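Local coordinates for adhesin (Streptococcus sanguinis SK1 = NCTC 7863, PDB 6VT2), which probably attaches the bacterium to host surfaces by binding sialylated glycans through two tandem Siglec-like modules, at residues 10-24 with 118-131. Residues are numbered along the deposited sequence; the frame is centred on the assembly and turned at random.
Sequences LPQEVIAYRGEEFEF and ERFVLVIRPQTEKY. With CA (calcium ion), chain I.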
loop_
_atom_site.group_PDB
_atom_site.type_symbol
_atom_site.label_atom_id
_atom_site.label_comp_id
_atom_site.label_asym_id
_atom_site.label_seq_id
_atom_site.Cartn_x
_atom_site.Cartn_y
_atom_site.Cartn_z
ATOM N N LEU A 10 -4.818 -47.261 -5.012
ATOM C CA LEU A 10 -5.120 -46.099 -5.894
ATOM C C LEU A 10 -6.320 -45.345 -5.331
ATOM O O LEU A 10 -7.027 -45.924 -4.564
ATOM C CB LEU A 10 -5.368 -46.589 -7.318
ATOM C CG LEU A 10 -6.749 -47.162 -7.598
ATOM C CD1 LEU A 10 -6.919 -47.329 -9.096
ATOM C CD2 LEU A 10 -6.949 -48.476 -6.882
ATOM N N PRO A 11 -6.496 -44.060 -5.677
ATOM C CA PRO A 11 -7.613 -43.311 -5.152
ATOM C C PRO A 11 -8.920 -43.833 -5.744
ATOM O O PRO A 11 -8.912 -44.170 -6.833
ATOM C CB PRO A 11 -7.434 -41.878 -5.639
ATOM C CG PRO A 11 -6.377 -41.956 -6.683
ATOM C CD PRO A 11 -5.568 -43.202 -6.402
ATOM N N GLN A 12 -9.989 -43.809 -4.957
ATOM C CA GLN A 12 -11.272 -44.335 -5.469
ATOM C C GLN A 12 -11.931 -43.249 -6.315
ATOM O O GLN A 12 -12.730 -43.565 -7.143
ATOM C CB GLN A 12 -12.338 -44.742 -4.444
ATOM C CG GLN A 12 -11.989 -44.991 -3.006
ATOM C CD GLN A 12 -13.255 -44.907 -2.165
ATOM O OE1 GLN A 12 -14.079 -45.794 -2.242
ATOM N NE2 GLN A 12 -13.473 -43.816 -1.429
ATOM N N GLU A 13 -11.656 -42.008 -5.986
ATOM C CA GLU A 13 -12.275 -40.928 -6.754
ATOM C C GLU A 13 -11.213 -39.879 -7.050
ATOM O O GLU A 13 -10.489 -39.545 -6.183
ATOM C CB GLU A 13 -13.407 -40.278 -5.969
ATOM C CG GLU A 13 -14.067 -39.160 -6.700
ATOM C CD GLU A 13 -15.038 -38.484 -5.801
ATOM O OE1 GLU A 13 -14.585 -37.810 -4.901
ATOM O OE2 GLU A 13 -16.237 -38.644 -5.994
ATOM N N VAL A 14 -11.207 -39.375 -8.258
ATOM C CA VAL A 14 -10.255 -38.326 -8.632
ATOM C C VAL A 14 -11.100 -37.222 -9.250
ATOM O O VAL A 14 -11.748 -37.486 -10.224
ATOM C CB VAL A 14 -9.225 -38.831 -9.632
ATOM C CG1 VAL A 14 -8.332 -37.687 -10.070
ATOM C CG2 VAL A 14 -8.410 -39.954 -9.017
ATOM N N ILE A 15 -11.120 -36.065 -8.641
ATOM C CA ILE A 15 -11.864 -34.933 -9.225
ATOM C C ILE A 15 -10.975 -34.274 -10.296
ATOM O O ILE A 15 -9.904 -33.933 -9.940
ATOM C CB ILE A 15 -12.270 -33.930 -8.144
ATOM C CG1 ILE A 15 -13.117 -34.609 -7.082
ATOM C CG2 ILE A 15 -12.976 -32.736 -8.756
ATOM C CD1 ILE A 15 -14.316 -35.257 -7.620
ATOM N N ALA A 16 -11.495 -34.054 -11.497
ATOM C CA ALA A 16 -10.564 -33.451 -12.556
ATOM C C ALA A 16 -11.395 -32.265 -13.044
ATOM O O ALA A 16 -12.525 -32.444 -13.318
ATOM C CB ALA A 16 -10.294 -34.399 -13.681
ATOM N N TYR A 17 -10.813 -31.123 -13.179
ATOM C CA TYR A 17 -11.577 -29.949 -13.582
ATOM C C TYR A 17 -11.547 -29.821 -15.097
ATOM O O TYR A 17 -10.546 -30.009 -15.667
ATOM C CB TYR A 17 -11.026 -28.718 -12.883
ATOM C CG TYR A 17 -11.296 -28.833 -11.423
ATOM C CD1 TYR A 17 -12.574 -28.655 -10.955
ATOM C CD2 TYR A 17 -10.319 -29.243 -10.554
ATOM C CE1 TYR A 17 -12.885 -28.820 -9.629
ATOM C CE2 TYR A 17 -10.621 -29.428 -9.228
ATOM C CZ TYR A 17 -11.889 -29.196 -8.770
ATOM O OH TYR A 17 -12.111 -29.418 -7.465
ATOM N N ARG A 18 -12.671 -29.498 -15.676
ATOM C CA ARG A 18 -12.831 -29.301 -17.105
ATOM C C ARG A 18 -11.783 -28.299 -17.591
ATOM O O ARG A 18 -11.688 -27.273 -17.023
ATOM C CB ARG A 18 -14.235 -28.764 -17.330
ATOM C CG ARG A 18 -14.477 -28.400 -18.767
ATOM C CD ARG A 18 -15.942 -28.184 -19.017
ATOM N NE ARG A 18 -16.483 -27.181 -18.139
ATOM C CZ ARG A 18 -17.724 -26.755 -18.161
ATOM N NH1 ARG A 18 -18.562 -27.295 -18.992
ATOM N NH2 ARG A 18 -18.121 -25.805 -17.351
ATOM N N GLY A 19 -11.026 -28.636 -18.634
ATOM C CA GLY A 19 -10.017 -27.755 -19.212
ATOM C C GLY A 19 -8.645 -27.939 -18.631
ATOM O O GLY A 19 -7.722 -27.506 -19.262
ATOM N N GLU A 20 -8.543 -28.585 -17.480
ATOM C CA GLU A 20 -7.264 -28.629 -16.739
ATOM C C GLU A 20 -6.555 -29.968 -16.814
ATOM O O GLU A 20 -7.157 -30.927 -17.130
ATOM C CB GLU A 20 -7.533 -28.253 -15.297
ATOM C CG GLU A 20 -8.363 -26.988 -15.207
ATOM C CD GLU A 20 -8.258 -26.237 -13.911
ATOM O OE1 GLU A 20 -7.774 -26.800 -12.972
ATOM O OE2 GLU A 20 -8.712 -25.113 -13.868
ATOM N N GLU A 21 -5.280 -29.935 -16.474
ATOM C CA GLU A 21 -4.500 -31.172 -16.383
ATOM C C GLU A 21 -4.899 -31.856 -15.092
ATOM O O GLU A 21 -5.228 -31.150 -14.147
ATOM C CB GLU A 21 -3.007 -30.887 -16.267
ATOM C CG GLU A 21 -2.365 -30.166 -17.430
ATOM C CD GLU A 21 -0.971 -29.637 -17.128
ATOM O OE1 GLU A 21 -0.558 -29.657 -15.951
ATOM O OE2 GLU A 21 -0.291 -29.226 -18.078
ATOM N N PHE A 22 -4.898 -33.180 -15.083
ATOM C CA PHE A 22 -5.098 -33.955 -13.846
ATOM C C PHE A 22 -3.976 -34.987 -13.806
ATOM O O PHE A 22 -3.442 -35.285 -14.802
ATOM C CB PHE A 22 -6.441 -34.677 -13.758
ATOM C CG PHE A 22 -6.655 -35.709 -14.835
ATOM C CD1 PHE A 22 -7.160 -35.327 -16.063
ATOM C CD2 PHE A 22 -6.360 -37.047 -14.629
ATOM C CE1 PHE A 22 -7.352 -36.254 -17.066
ATOM C CE2 PHE A 22 -6.558 -37.973 -15.639
ATOM C CZ PHE A 22 -7.053 -37.574 -16.854
ATOM N N GLU A 23 -3.665 -35.440 -12.601
ATOM C CA GLU A 23 -2.629 -36.473 -12.424
ATOM C C GLU A 23 -2.878 -37.163 -11.103
ATOM O O GLU A 23 -3.235 -36.480 -10.179
ATOM C CB GLU A 23 -1.244 -35.833 -12.432
ATOM C CG GLU A 23 -0.117 -36.693 -11.910
ATOM C CD GLU A 23 1.116 -35.832 -11.766
ATOM O OE1 GLU A 23 1.786 -35.662 -12.741
ATOM O OE2 GLU A 23 1.328 -35.276 -10.694
ATOM N N PHE A 24 -2.728 -38.468 -11.065
ATOM C CA PHE A 24 -2.764 -39.187 -9.785
ATOM C C PHE A 24 -1.875 -40.401 -9.956
ATOM O O PHE A 24 -1.506 -40.632 -10.989
ATOM C CB PHE A 24 -4.183 -39.539 -9.342
ATOM C CG PHE A 24 -4.930 -40.506 -10.210
ATOM C CD1 PHE A 24 -5.631 -40.059 -11.314
ATOM C CD2 PHE A 24 -4.977 -41.849 -9.886
ATOM C CE1 PHE A 24 -6.378 -40.941 -12.069
ATOM C CE2 PHE A 24 -5.708 -42.731 -10.656
ATOM C CZ PHE A 24 -6.405 -42.270 -11.739
ATOM N N GLU A 118 -10.054 -53.381 -8.549
ATOM C CA GLU A 118 -9.371 -52.111 -8.390
ATOM C C GLU A 118 -9.772 -51.165 -9.503
ATOM O O GLU A 118 -9.703 -51.497 -10.687
ATOM C CB GLU A 118 -7.881 -52.339 -8.399
ATOM C CG GLU A 118 -7.325 -53.222 -7.256
ATOM C CD GLU A 118 -7.320 -54.735 -7.490
ATOM O OE1 GLU A 118 -7.908 -55.255 -8.477
ATOM O OE2 GLU A 118 -6.676 -55.425 -6.665
ATOM N N ARG A 119 -10.177 -49.966 -9.101
ATOM C CA ARG A 119 -10.765 -49.043 -10.047
ATOM C C ARG A 119 -10.725 -47.658 -9.425
ATOM O O ARG A 119 -10.591 -47.504 -8.201
ATOM C CB ARG A 119 -12.201 -49.432 -10.384
ATOM C CG ARG A 119 -13.168 -49.364 -9.222
ATOM C CD ARG A 119 -14.410 -50.256 -9.502
ATOM N NE ARG A 119 -15.299 -49.993 -8.400
ATOM C CZ ARG A 119 -15.168 -50.498 -7.193
ATOM N NH1 ARG A 119 -14.233 -51.419 -6.939
ATOM N NH2 ARG A 119 -15.999 -50.084 -6.216
ATOM N N PHE A 120 -10.898 -46.677 -10.286
ATOM C CA PHE A 120 -11.056 -45.305 -9.864
ATOM C C PHE A 120 -12.228 -44.699 -10.607
ATOM O O PHE A 120 -12.558 -45.133 -11.709
ATOM C CB PHE A 120 -9.803 -44.455 -10.089
ATOM C CG PHE A 120 -9.372 -44.366 -11.505
ATOM C CD1 PHE A 120 -9.849 -43.360 -12.321
ATOM C CD2 PHE A 120 -8.484 -45.297 -12.042
ATOM C CE1 PHE A 120 -9.504 -43.306 -13.670
ATOM C CE2 PHE A 120 -8.087 -45.210 -13.329
ATOM C CZ PHE A 120 -8.598 -44.201 -14.176
ATOM N N VAL A 121 -12.825 -43.645 -10.047
ATOM C CA VAL A 121 -13.825 -42.864 -10.752
ATOM C C VAL A 121 -13.233 -41.493 -10.955
ATOM O O VAL A 121 -12.886 -40.800 -9.987
ATOM C CB VAL A 121 -15.131 -42.765 -9.988
ATOM C CG1 VAL A 121 -16.145 -42.001 -10.815
ATOM C CG2 VAL A 121 -15.686 -44.183 -9.705
ATOM N N LEU A 122 -13.087 -41.122 -12.207
ATOM C CA LEU A 122 -12.670 -39.797 -12.606
ATOM C C LEU A 122 -13.899 -38.947 -12.843
ATOM O O LEU A 122 -14.771 -39.325 -13.620
ATOM C CB LEU A 122 -11.798 -39.919 -13.851
ATOM C CG LEU A 122 -11.140 -38.634 -14.304
ATOM C CD1 LEU A 122 -10.097 -38.211 -13.318
ATOM C CD2 LEU A 122 -10.565 -38.916 -15.702
ATOM N N VAL A 123 -13.999 -37.854 -12.122
ATOM C CA VAL A 123 -15.203 -37.041 -12.085
ATOM C C VAL A 123 -14.860 -35.695 -12.651
ATOM O O VAL A 123 -13.985 -35.008 -12.109
ATOM C CB VAL A 123 -15.764 -36.938 -10.660
ATOM C CG1 VAL A 123 -17.075 -36.140 -10.598
ATOM C CG2 VAL A 123 -15.958 -38.279 -10.055
ATOM N N ILE A 124 -15.617 -35.271 -13.665
ATOM C CA ILE A 124 -15.299 -34.026 -14.342
ATOM C C ILE A 124 -16.169 -32.891 -13.820
ATOM O O ILE A 124 -17.393 -32.978 -13.887
ATOM C CB ILE A 124 -15.445 -34.154 -15.856
ATOM C CG1 ILE A 124 -14.708 -35.421 -16.373
ATOM C CG2 ILE A 124 -15.094 -32.878 -16.516
ATOM C CD1 ILE A 124 -13.309 -35.495 -15.924
ATOM N N ARG A 125 -15.549 -31.850 -13.264
ATOM C CA ARG A 125 -16.258 -30.754 -12.622
ATOM C C ARG A 125 -15.888 -29.451 -13.297
ATOM O O ARG A 125 -14.815 -29.318 -13.913
ATOM C CB ARG A 125 -15.936 -30.710 -11.122
ATOM C CG ARG A 125 -16.317 -32.005 -10.452
ATOM C CD ARG A 125 -17.708 -32.432 -10.748
ATOM N NE ARG A 125 -18.666 -31.469 -10.226
ATOM C CZ ARG A 125 -19.972 -31.672 -10.264
ATOM N NH1 ARG A 125 -20.473 -32.758 -10.874
ATOM N NH2 ARG A 125 -20.782 -30.805 -9.698
ATOM N N PRO A 126 -16.736 -28.454 -13.176
ATOM C CA PRO A 126 -16.409 -27.152 -13.757
ATOM C C PRO A 126 -15.360 -26.430 -12.936
ATOM O O PRO A 126 -15.234 -26.624 -11.727
ATOM C CB PRO A 126 -17.752 -26.413 -13.754
ATOM C CG PRO A 126 -18.384 -26.920 -12.446
ATOM C CD PRO A 126 -17.995 -28.459 -12.428
ATOM N N GLN A 127 -14.624 -25.547 -13.611
ATOM C CA GLN A 127 -13.567 -24.817 -12.919
ATOM C C GLN A 127 -14.079 -23.988 -11.748
ATOM O O GLN A 127 -13.377 -23.829 -10.740
ATOM C CB GLN A 127 -12.819 -23.919 -13.891
ATOM C CG GLN A 127 -11.977 -24.783 -14.826
ATOM C CD GLN A 127 -10.984 -24.041 -15.649
ATOM O OE1 GLN A 127 -10.650 -22.928 -15.329
ATOM N NE2 GLN A 127 -10.504 -24.661 -16.733
ATOM N N THR A 128 -15.298 -23.510 -11.826
ATOM C CA THR A 128 -15.807 -22.696 -10.741
ATOM C C THR A 128 -15.890 -23.447 -9.432
ATOM O O THR A 128 -15.876 -22.807 -8.372
ATOM C CB THR A 128 -17.158 -22.089 -11.065
ATOM O OG1 THR A 128 -17.417 -21.076 -10.051
ATOM C CG2 THR A 128 -18.247 -23.093 -11.105
ATOM N N GLU A 129 -15.900 -24.780 -9.455
ATOM C CA GLU A 129 -15.890 -25.490 -8.182
ATOM C C GLU A 129 -14.518 -25.495 -7.540
ATOM O O GLU A 129 -14.393 -25.734 -6.333
ATOM C CB GLU A 129 -16.403 -26.911 -8.393
ATOM C CG GLU A 129 -17.884 -26.907 -8.611
ATOM C CD GLU A 129 -18.458 -28.290 -8.698
ATOM O OE1 GLU A 129 -17.683 -29.270 -8.685
ATOM O OE2 GLU A 129 -19.678 -28.392 -8.783
ATOM N N LYS A 130 -13.479 -25.281 -8.318
ATOM C CA LYS A 130 -12.135 -25.183 -7.781
ATOM C C LYS A 130 -11.844 -23.805 -7.202
ATOM O O LYS A 130 -11.128 -23.695 -6.219
ATOM C CB LYS A 130 -11.152 -25.566 -8.898
ATOM C CG LYS A 130 -9.755 -25.389 -8.564
ATOM C CD LYS A 130 -8.894 -25.910 -9.709
ATOM C CE LYS A 130 -7.409 -25.868 -9.286
ATOM N NZ LYS A 130 -6.514 -25.902 -10.478
ATOM N N TYR A 131 -12.403 -22.746 -7.765
ATOM C CA TYR A 131 -12.016 -21.380 -7.443
ATOM C C TYR A 131 -13.130 -20.682 -6.669
ATOM O O TYR A 131 -14.315 -20.762 -7.025
ATOM C CB TYR A 131 -11.672 -20.638 -8.735
ATOM C CG TYR A 131 -10.592 -21.297 -9.522
ATOM C CD1 TYR A 131 -9.275 -21.320 -9.046
ATOM C CD2 TYR A 131 -10.867 -21.931 -10.716
ATOM C CE1 TYR A 131 -8.261 -21.957 -9.759
ATOM C CE2 TYR A 131 -9.860 -22.578 -11.438
ATOM C CZ TYR A 131 -8.546 -22.544 -10.957
ATOM O OH TYR A 131 -7.555 -23.196 -11.656
HETATM CA CA CA I . -16.651 -20.845 -7.549
HETATM O O HOH W 1 -9.636 -47.301 -5.522
HETATM O O HOH W 2 -13.629 -46.121 -7.255
HETATM O O HOH W 3 -8.471 -24.197 -18.678
HETATM O O HOH W 4 -18.732 -21.864 -7.208
HETATM O O HOH W 5 -17.175 -19.720 -5.433
HETATM O O HOH W 6 -16.393 -22.366 -5.777
#
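Tyr17 lays one face of its ring under the aliphatic chain of Lys130, whose CB stands over the ring centre in a CH-pi contact, 3.7 Å from the centroid. With CG anti to the backbone N (chi1 174°) and the rest of the chain extended, Lys130 runs on across the ring until NZ reaches Glu20 OE1 at 2.9 Å, a salt bridge made on the syn side of the carboxylate. The other oxygen, Glu20 OE2, accepts a bond from Tyr131 OH at 3.1 Å, so both carboxylate oxygens are held. Just beside it, Gln127 NE2 donates to Arg18 O at 2.9 Å, nearly straight and lying in both the amide and the carbonyl plane, which adds a side-chain grip to the type II turn from Tyr17 to Glu20, itself closed by Glu20 N to Tyr17 O.

Upstream of this cluster, strands 13-17 and 119-125 pair in parallel, with a ladder of backbone bonds running from Val121 N to Gln12 O through to Arg18 N to Arg125 O. On the inner face, Leu122 CD1 touches both Val14 CG1 and Ala16 CB while its CD2 touches Phe22 CZ. Farther along, Phe24 drives its edge into the face of Phe120 in a T-shaped pair, planes 69° apart, with Phe24 CZ over the centre of the Phe120 ring. Phe24 in turn carries Val14 CG2 over one of its own faces.

Strand 13-17 is the outermost strand of a mixed sheet, and 119-125 separates it from 95-104; after 13-17 the chain turns at Tyr17-Glu20 and enters the facing antiparallel sheet as strand 21-29, as in a V-set-like sandwich. Beyond 119-125, Thr128 and Tyr131 join Asp190 around a calcium ion, while Arg18 bridges to Asp186, tying this module to the one that follows.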